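Local coordinates for protein phosphodiesterase (Salpingoeca rosetta, PDB 7D7P) that belongs to the HD-type phosphodiesterases, an all-helical metalloprotein family, and holds a zinc and a magnesium ion, at residues 39-44 against 134-139; 52-57 against 123-128; 128-133 against 249-254. All coordinates share one frame; numbering follows the deposited sequence.

Interaction 1: residues 39-44 against 134-139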
loop_
_atom_site.group_PDB
_atom_site.type_symbol
_atom_site.label_atom_id
_atom_site.label_comp_id
_atom_site.label_asym_id
_atom_site.label_seq_id
_atom_site.Cartn_x
_atom_site.Cartn_y
_atom_site.Cartn_z
ATOM N N ALA A 39 11.959 36.448 1.039
ATOM C CA ALA A 39 10.995 37.133 0.191
ATOM C C ALA A 39 9.953 37.859 1.034
ATOM O O ALA A 39 9.663 37.480 2.172
ATOM C CB ALA A 39 10.310 36.141 -0.750
ATOM N N ALA A 40 9.390 38.921 0.459
ATOM C CA ALA A 40 8.385 39.735 1.141
ATOM C C ALA A 40 7.035 39.039 1.017
ATOM O O ALA A 40 6.260 39.291 0.092
ATOM C CB ALA A 40 8.348 41.143 0.558
ATOM N N MET A 41 6.750 38.144 1.962
ATOM C CA MET A 41 5.494 37.412 1.980
ATOM C C MET A 41 5.007 37.260 3.412
ATOM O O MET A 41 5.795 36.968 4.316
ATOM C CB MET A 41 5.630 36.018 1.348
ATOM C CG MET A 41 6.160 36.002 -0.075
ATOM S SD MET A 41 6.959 34.438 -0.494
ATOM C CE MET A 41 5.596 33.288 -0.333
ATOM N N ASP A 42 3.707 37.463 3.610
ATOM C CA ASP A 42 3.020 37.080 4.839
ATOM C C ASP A 42 1.949 36.070 4.455
ATOM O O ASP A 42 0.965 36.423 3.794
ATOM C CB ASP A 42 2.414 38.284 5.555
ATOM C CG ASP A 42 1.724 37.897 6.848
ATOM O OD1 ASP A 42 2.427 37.470 7.790
ATOM O OD2 ASP A 42 0.483 38.010 6.921
ATOM N N ALA A 43 2.144 34.817 4.879
ATOM C CA ALA A 43 1.308 33.720 4.406
ATOM C C ALA A 43 -0.165 33.929 4.734
ATOM O O ALA A 43 -1.034 33.522 3.956
ATOM C CB ALA A 43 1.796 32.399 5.002
ATOM N N GLU A 44 -0.468 34.559 5.871
ATOM C CA GLU A 44 -1.857 34.637 6.312
ATOM C C GLU A 44 -2.643 35.652 5.497
ATOM O O GLU A 44 -3.830 35.444 5.214
ATOM C CB GLU A 44 -1.913 34.961 7.801
ATOM C CG GLU A 44 -1.209 33.925 8.652
ATOM C CD GLU A 44 -1.712 33.893 10.075
ATOM O OE1 GLU A 44 -2.706 34.586 10.381
ATOM O OE2 GLU A 44 -1.124 33.148 10.888
ATOM N N VAL A 134 14.174 36.431 -5.495
ATOM C CA VAL A 134 14.548 35.970 -6.828
ATOM C C VAL A 134 14.115 34.522 -7.033
ATOM O O VAL A 134 13.600 34.161 -8.098
ATOM C CB VAL A 134 16.060 36.157 -7.053
ATOM C CG1 VAL A 134 16.518 35.401 -8.293
ATOM C CG2 VAL A 134 16.402 37.636 -7.176
ATOM N N GLU A 135 14.297 33.676 -6.015
ATOM C CA GLU A 135 13.881 32.281 -6.128
ATOM C C GLU A 135 12.366 32.154 -6.249
ATOM O O GLU A 135 11.878 31.232 -6.910
ATOM C CB GLU A 135 14.391 31.480 -4.928
ATOM C CG GLU A 135 15.908 31.336 -4.877
ATOM C CD GLU A 135 16.416 30.913 -3.512
ATOM O OE1 GLU A 135 15.611 30.874 -2.555
ATOM O OE2 GLU A 135 17.627 30.626 -3.393
ATOM N N LEU A 136 11.613 33.064 -5.630
ATOM C CA LEU A 136 10.161 33.038 -5.770
ATOM C C LEU A 136 9.746 33.324 -7.207
ATOM O O LEU A 136 8.911 32.611 -7.777
ATOM C CB LEU A 136 9.522 34.047 -4.815
ATOM C CG LEU A 136 7.999 34.175 -4.881
ATOM C CD1 LEU A 136 7.329 32.858 -4.517
ATOM C CD2 LEU A 136 7.516 35.303 -3.975
ATOM N N LEU A 137 10.322 34.369 -7.809
ATOM C CA LEU A 137 10.059 34.654 -9.216
ATOM C C LEU A 137 10.477 33.486 -10.099
ATOM O O LEU A 137 9.784 33.153 -11.068
ATOM C CB LEU A 137 10.787 35.933 -9.635
ATOM C CG LEU A 137 10.748 36.313 -11.117
ATOM C CD1 LEU A 137 9.325 36.629 -11.559
ATOM C CD2 LEU A 137 11.677 37.489 -11.396
ATOM N N ALA A 138 11.604 32.844 -9.774
ATOM C CA ALA A 138 12.065 31.706 -10.562
ATOM C C ALA A 138 11.107 30.524 -10.470
ATOM O O ALA A 138 10.933 29.792 -11.451
ATOM C CB ALA A 138 13.463 31.283 -10.110
ATOM N N MET A 139 10.486 30.314 -9.308
ATOM C CA MET A 139 9.571 29.186 -9.165
ATOM C C MET A 139 8.302 29.394 -9.983
ATOM O O MET A 139 7.741 28.432 -10.520
ATOM C CB MET A 139 9.235 28.965 -7.691
ATOM C CG MET A 139 10.413 28.459 -6.867
ATOM S SD MET A 139 11.068 26.899 -7.493
ATOM C CE MET A 139 9.712 25.798 -7.089
#

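Interaction 2: residues 52-57 against 123-128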
loop_
_atom_site.group_PDB
_atom_site.type_symbol
_atom_site.label_atom_id
_atom_site.label_comp_id
_atom_site.label_asym_id
_atom_site.label_seq_id
_atom_site.Cartn_x
_atom_site.Cartn_y
_atom_site.Cartn_z
ATOM N N PHE A 52 -6.560 31.735 -3.026
ATOM C CA PHE A 52 -6.013 30.640 -2.225
ATOM C C PHE A 52 -7.092 29.583 -2.022
ATOM O O PHE A 52 -7.910 29.663 -1.106
ATOM C CB PHE A 52 -5.484 31.160 -0.894
ATOM C CG PHE A 52 -4.461 30.263 -0.255
ATOM C CD1 PHE A 52 -4.847 29.255 0.612
ATOM C CD2 PHE A 52 -3.114 30.424 -0.528
ATOM C CE1 PHE A 52 -3.908 28.424 1.198
ATOM C CE2 PHE A 52 -2.170 29.598 0.054
ATOM C CZ PHE A 52 -2.567 28.597 0.918
ATOM N N THR A 53 -7.091 28.572 -2.889
ATOM C CA THR A 53 -8.033 27.463 -2.768
ATOM C C THR A 53 -7.395 26.209 -3.347
ATOM O O THR A 53 -6.965 26.203 -4.505
ATOM C CB THR A 53 -9.362 27.773 -3.471
ATOM O OG1 THR A 53 -10.122 26.567 -3.624
ATOM C CG2 THR A 53 -9.129 28.405 -4.839
ATOM N N TRP A 54 -7.325 25.154 -2.533
ATOM C CA TRP A 54 -6.752 23.888 -2.971
ATOM C C TRP A 54 -7.661 23.127 -3.926
ATOM O O TRP A 54 -7.219 22.138 -4.520
ATOM C CB TRP A 54 -6.426 23.018 -1.754
ATOM C CG TRP A 54 -5.300 23.554 -0.920
ATOM C CD1 TRP A 54 -5.392 24.450 0.105
ATOM C CD2 TRP A 54 -3.910 23.230 -1.045
ATOM N NE1 TRP A 54 -4.146 24.702 0.628
ATOM C CE2 TRP A 54 -3.219 23.966 -0.062
ATOM C CE3 TRP A 54 -3.182 22.391 -1.896
ATOM C CZ2 TRP A 54 -1.835 23.887 0.095
ATOM C CZ3 TRP A 54 -1.809 22.313 -1.737
ATOM C CH2 TRP A 54 -1.151 23.056 -0.749
ATOM N N ASP A 55 -8.909 23.560 -4.090
ATOM C CA ASP A 55 -9.851 22.934 -5.007
ATOM C C ASP A 55 -9.745 23.481 -6.426
ATOM O O ASP A 55 -10.566 23.119 -7.276
ATOM C CB ASP A 55 -11.282 23.115 -4.496
ATOM C CG ASP A 55 -11.579 22.269 -3.270
ATOM O OD1 ASP A 55 -10.674 21.540 -2.807
ATOM O OD2 ASP A 55 -12.721 22.336 -2.771
ATOM N N PHE A 56 -8.758 24.334 -6.698
ATOM C CA PHE A 56 -8.635 24.953 -8.013
ATOM C C PHE A 56 -8.421 23.902 -9.096
ATOM O O PHE A 56 -7.607 22.986 -8.944
ATOM C CB PHE A 56 -7.480 25.958 -8.014
ATOM C CG PHE A 56 -7.137 26.489 -9.377
ATOM C CD1 PHE A 56 -7.883 27.508 -9.946
ATOM C CD2 PHE A 56 -6.070 25.968 -10.091
ATOM C CE1 PHE A 56 -7.570 27.999 -11.201
ATOM C CE2 PHE A 56 -5.753 26.453 -11.346
ATOM C CZ PHE A 56 -6.506 27.470 -11.903
ATOM N N ASP A 57 -9.157 24.045 -10.196
ATOM C CA ASP A 57 -9.046 23.151 -11.343
ATOM C C ASP A 57 -9.140 23.987 -12.610
ATOM O O ASP A 57 -10.157 24.645 -12.848
ATOM C CB ASP A 57 -10.139 22.076 -11.318
ATOM C CG ASP A 57 -9.860 20.940 -12.283
ATOM O OD1 ASP A 57 -8.893 21.046 -13.066
ATOM O OD2 ASP A 57 -10.601 19.937 -12.254
ATOM N N LEU A 123 4.294 27.133 -1.802
ATOM C CA LEU A 123 5.282 28.089 -1.311
ATOM C C LEU A 123 4.686 28.999 -0.245
ATOM O O LEU A 123 5.359 29.344 0.732
ATOM C CB LEU A 123 5.839 28.919 -2.467
ATOM C CG LEU A 123 6.633 28.189 -3.550
ATOM C CD1 LEU A 123 7.088 29.179 -4.610
ATOM C CD2 LEU A 123 7.820 27.438 -2.957
ATOM N N THR A 124 3.427 29.404 -0.421
ATOM C CA THR A 124 2.763 30.214 0.592
ATOM C C THR A 124 2.632 29.456 1.906
ATOM O O THR A 124 2.701 30.061 2.983
ATOM C CB THR A 124 1.386 30.656 0.088
ATOM O OG1 THR A 124 1.535 31.371 -1.145
ATOM C CG2 THR A 124 0.698 31.554 1.104
ATOM N N SER A 125 2.476 28.134 1.841
ATOM C CA SER A 125 2.233 27.351 3.047
ATOM C C SER A 125 3.506 27.107 3.852
ATOM O O SER A 125 3.462 27.113 5.086
ATOM C CB SER A 125 1.571 26.019 2.681
ATOM O OG SER A 125 0.364 26.229 1.971
ATOM N N VAL A 126 4.639 26.869 3.190
ATOM C CA VAL A 126 5.827 26.393 3.907
ATOM C C VAL A 126 7.084 27.206 3.635
ATOM O O VAL A 126 8.064 27.065 4.389
ATOM C CB VAL A 126 6.088 24.902 3.593
ATOM C CG1 VAL A 126 4.876 24.051 3.931
ATOM C CG2 VAL A 126 6.492 24.724 2.138
ATOM N N ALA A 127 7.152 28.049 2.606
ATOM C CA ALA A 127 8.420 28.633 2.183
ATOM C C ALA A 127 8.552 30.123 2.471
ATOM O O ALA A 127 9.587 30.707 2.134
ATOM C CB ALA A 127 8.639 28.389 0.684
ATOM N N THR A 128 7.554 30.751 3.097
ATOM C CA THR A 128 7.563 32.206 3.233
ATOM C C THR A 128 8.769 32.732 4.003
ATOM O O THR A 128 9.124 33.905 3.842
ATOM C CB THR A 128 6.286 32.688 3.925
ATOM O OG1 THR A 128 6.205 32.115 5.235
ATOM C CG2 THR A 128 5.061 32.291 3.122
#

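Interaction 3: residues 128-133 against 249-254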
loop_
_atom_site.group_PDB
_atom_site.type_symbol
_atom_site.label_atom_id
_atom_site.label_comp_id
_atom_site.label_asym_id
_atom_site.label_seq_id
_atom_site.Cartn_x
_atom_site.Cartn_y
_atom_site.Cartn_z
ATOM N N THR A 128 7.554 30.751 3.097
ATOM C CA THR A 128 7.563 32.206 3.233
ATOM C C THR A 128 8.769 32.732 4.003
ATOM O O THR A 128 9.124 33.905 3.842
ATOM C CB THR A 128 6.286 32.688 3.925
ATOM O OG1 THR A 128 6.205 32.115 5.235
ATOM C CG2 THR A 128 5.061 32.291 3.122
ATOM N N GLU A 129 9.415 31.907 4.826
ATOM C CA GLU A 129 10.454 32.399 5.719
ATOM C C GLU A 129 11.865 31.976 5.324
ATOM O O GLU A 129 12.814 32.319 6.036
ATOM C CB GLU A 129 10.159 31.960 7.159
ATOM C CG GLU A 129 8.941 32.654 7.765
ATOM C CD GLU A 129 9.048 32.831 9.269
ATOM O OE1 GLU A 129 10.043 32.356 9.857
ATOM O OE2 GLU A 129 8.134 33.443 9.863
ATOM N N PHE A 130 12.042 31.253 4.217
ATOM C CA PHE A 130 13.388 30.974 3.729
ATOM C C PHE A 130 13.592 31.225 2.242
ATOM O O PHE A 130 14.734 31.483 1.842
ATOM C CB PHE A 130 13.813 29.530 4.061
ATOM C CG PHE A 130 12.901 28.459 3.513
ATOM C CD1 PHE A 130 13.017 28.029 2.200
ATOM C CD2 PHE A 130 11.961 27.849 4.329
ATOM C CE1 PHE A 130 12.192 27.034 1.704
ATOM C CE2 PHE A 130 11.136 26.852 3.838
ATOM C CZ PHE A 130 11.251 26.445 2.523
ATOM N N ILE A 131 12.547 31.181 1.413
ATOM C CA ILE A 131 12.723 31.448 -0.010
ATOM C C ILE A 131 13.064 32.919 -0.215
ATOM O O ILE A 131 12.562 33.802 0.495
ATOM C CB ILE A 131 11.468 31.044 -0.805
ATOM C CG1 ILE A 131 11.797 30.917 -2.295
ATOM C CG2 ILE A 131 10.336 32.044 -0.609
ATOM C CD1 ILE A 131 10.633 30.440 -3.142
ATOM N N THR A 132 13.940 33.189 -1.177
ATOM C CA THR A 132 14.297 34.558 -1.509
ATOM C C THR A 132 13.364 35.104 -2.585
ATOM O O THR A 132 12.615 34.370 -3.232
ATOM C CB THR A 132 15.752 34.649 -1.975
ATOM O OG1 THR A 132 15.846 34.227 -3.343
ATOM C CG2 THR A 132 16.648 33.773 -1.109
ATOM N N GLU A 133 13.426 36.424 -2.772
ATOM C CA GLU A 133 12.577 37.077 -3.764
ATOM C C GLU A 133 12.888 36.586 -5.171
ATOM O O GLU A 133 11.975 36.348 -5.968
ATOM C CB GLU A 133 12.748 38.593 -3.677
ATOM C CG GLU A 133 11.601 39.376 -4.280
ATOM C CD GLU A 133 10.329 39.245 -3.471
ATOM O OE1 GLU A 133 10.414 39.254 -2.224
ATOM O OE2 GLU A 133 9.245 39.131 -4.081
ATOM N N LEU A 249 17.659 24.869 -2.421
ATOM C CA LEU A 249 17.323 24.534 -3.801
ATOM C C LEU A 249 16.727 23.135 -3.896
ATOM O O LEU A 249 15.801 22.899 -4.683
ATOM C CB LEU A 249 18.562 24.653 -4.690
ATOM C CG LEU A 249 18.358 24.310 -6.169
ATOM C CD1 LEU A 249 17.224 25.137 -6.768
ATOM C CD2 LEU A 249 19.644 24.503 -6.964
ATOM N N PHE A 250 17.243 22.193 -3.101
ATOM C CA PHE A 250 16.668 20.852 -3.070
ATOM C C PHE A 250 15.198 20.894 -2.667
ATOM O O PHE A 250 14.363 20.196 -3.257
ATOM C CB PHE A 250 17.465 19.964 -2.113
ATOM C CG PHE A 250 16.836 18.618 -1.861
ATOM C CD1 PHE A 250 16.966 17.596 -2.787
ATOM C CD2 PHE A 250 16.133 18.373 -0.694
ATOM C CE1 PHE A 250 16.396 16.360 -2.559
ATOM C CE2 PHE A 250 15.560 17.136 -0.460
ATOM C CZ PHE A 250 15.691 16.130 -1.394
ATOM N N VAL A 251 14.864 21.716 -1.669
ATOM C CA VAL A 251 13.481 21.836 -1.214
ATOM C C VAL A 251 12.603 22.424 -2.313
ATOM O O VAL A 251 11.473 21.970 -2.531
ATOM C CB VAL A 251 13.421 22.675 0.076
ATOM C CG1 VAL A 251 11.984 23.060 0.405
ATOM C CG2 VAL A 251 14.054 21.912 1.230
ATOM N N LEU A 252 13.104 23.440 -3.021
ATOM C CA LEU A 252 12.347 24.003 -4.136
ATOM C C LEU A 252 12.097 22.955 -5.215
ATOM O O LEU A 252 10.995 22.874 -5.769
ATOM C CB LEU A 252 13.084 25.208 -4.721
ATOM C CG LEU A 252 13.390 26.361 -3.762
ATOM C CD1 LEU A 252 14.104 27.488 -4.490
ATOM C CD2 LEU A 252 12.117 26.863 -3.099
ATOM N N ALA A 253 13.113 22.145 -5.526
ATOM C CA ALA A 253 12.926 21.062 -6.484
ATOM C C ALA A 253 11.909 20.048 -5.974
ATOM O O ALA A 253 11.106 19.519 -6.752
ATOM C CB ALA A 253 14.265 20.383 -6.773
ATOM N N VAL A 254 11.931 19.764 -4.671
ATOM C CA VAL A 254 10.962 18.840 -4.091
ATOM C C VAL A 254 9.550 19.405 -4.207
ATOM O O VAL A 254 8.598 18.676 -4.515
ATOM C CB VAL A 254 11.340 18.531 -2.629
ATOM C CG1 VAL A 254 10.157 17.947 -1.869
ATOM C CG2 VAL A 254 12.534 17.585 -2.577
#

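Interaction 1: residues 39-44 against 134-139
A small apolar cluster joins Ala39 and Met41, in the loop before helix 43-47, to Leu136 on helix 133-145. One methyl of Leu136 does the touching. Leu136 CD2 lies 3.6 Å from Met41 SD and 4.3 Å from Ala39 CB. The thioether sulfur therefore makes the nearest approach, with Met41 CG farther back at 4.2 Å from Leu136 CD2. The side chains of Met41 and Leu136 cross at a slant. Leu136 has its CG anti to the backbone N (chi1 178°), which carries the isobutyl group off the helix toward the loop. Met41 bends at its last torsion (chi3 62°). The bend turns its CE methyl toward Thr128, so sulfur and methyl serve different neighbours.

The protein is built of helices without strands, as expected of an HD-type phosphodiesterase. Here an irregular N-terminal segment lies against one of those helices. Ala40 is the centre of an inverse gamma turn, with a weak bond of 3.0 Å from Met41 N to Ala39 O. Ala39 and Met41, on its two sides, both direct their CB toward the helix. A little further on, Asp42 takes the N-cap position of helix 43-47, with a weak bond from Lys45 N to its OD2.

No hydrogen bond joins 39-44 to 134-139. The other methyl of Leu136, CD1, packs on Leu123 of helix 109-126. Next to it in sequence, Glu135 forms salt bridges with Arg205 through OE2 and with Arg248 through OE1. The Ala39 side chain also lies about 5 Å from a bound nonaethylene glycol.

Interaction 2: residues 52-57 against 123-128
Phe52 and Thr124 point at each other from opposite directions across this contact. The ring carbon CE2 of Phe52 lies 3.6 Å from Thr124 CG2 and 3.7 Å from Thr124 CB. Phe52 reaches the helix with its CG anti to the backbone N (chi1 -158°). Thr124 presents its methyl here, while its OG1 is bonded to Tyr120 O.

Ser125 meets two rings by their edges. Ser125 OG lies in the plane of the Phe52 ring, 3.9 Å from Phe52 CZ. Ser125 OG is also near the plane of the Trp54 ring, 3.7 Å from Trp54 CZ2. No hydrogen bond crosses here; the Ser125 hydroxyl is bonded to Leu121 O, one turn back.

Thr124 and Ser125 lie near the end of helix 109-126, whose first turn carries the zinc ligand His111. Segment 52-57 lies in the connection between helices 43-47 and 63-76 and includes a type I beta turn from Thr53 to Phe56. An ST turn overlaps it: Asp55 N bonds to Thr53 OG1 at 3.3 Å, with an N-H...O angle of 146°. Trp54 also packs edge-to-face with Phe336, and Phe56 stacks on His117 earlier in helix 109-126.

Interaction 3: residues 128-133 against 249-254
Phe130 and Ile131 are the residues of 128-133 that reach Val251 and Leu252 on helix 245-260. Phe130 comes first in sequence. Its CG sits between the backbone N and the carbonyl carbon (chi1 58°), the crowded position for an aromatic side chain. From there the ring extends toward the helix. Its far end meets one methyl of Val251: Phe130 CZ lies 4.1 Å and Phe130 CE1 4.2 Å from Val251 CG1. The methyl approaches the ring obliquely. Val251 also packs on Phe238, outside the two segments.

Ile131 follows. Its CB does not point at the helix, but the side chain is extended (chi1 -163°, chi2 177°) and its end closes the gap. Ile131 CD1 lies 3.9 Å from Leu252 CD2. Ile131 CG1 is slightly farther, at 4.1 Å from Leu252 CD2. The two branched chains meet at a slant. Leu252 thus gives one methyl to the loop, and its side chain also packs on Glu135 and Met139 of helix 133-145. All four side chains that touch are buried, and the contact is purely apolar.

Thr132 ends the loop at the N-cap position of helix 133-145, where its OG1 accepts a bond from Glu135 N. Glu133 opens that helix, and its OE1 bonds to Ala40 N of the N-terminal loop.

Residues 128-132 form most of the short connection from helix 109-126 to helix 133-145, and this connection packs beside helix 245-260. These three helices lead to or carry the zinc ligands: His111 near the start of the first, His146 and Asp147 just after the second, and Asp260 at the end of the third. This is the helical scaffold of the HD-type phosphodiesterase fold.

How the interactions relate
From the N terminus, residues 39-44 come first and 52-57 soon after. The chain then runs to 123-128, where interaction 2 closes a loop. Interaction 1 closes at 134-139, so the loop of interaction 2 is nested inside that of interaction 1. Interaction 3 starts at Thr128, which it shares with interaction 2, and closes only at 249-254. It follows interaction 2 in series and crosses interaction 1. The contacts touch physically: Ala39 N bonds to Ile131 O, and Leu123 packs on both Leu136 and Ile131. Together they tie the N-terminal loops to helices 109-126 and 133-145, and the connection between those helices to helix 245-260.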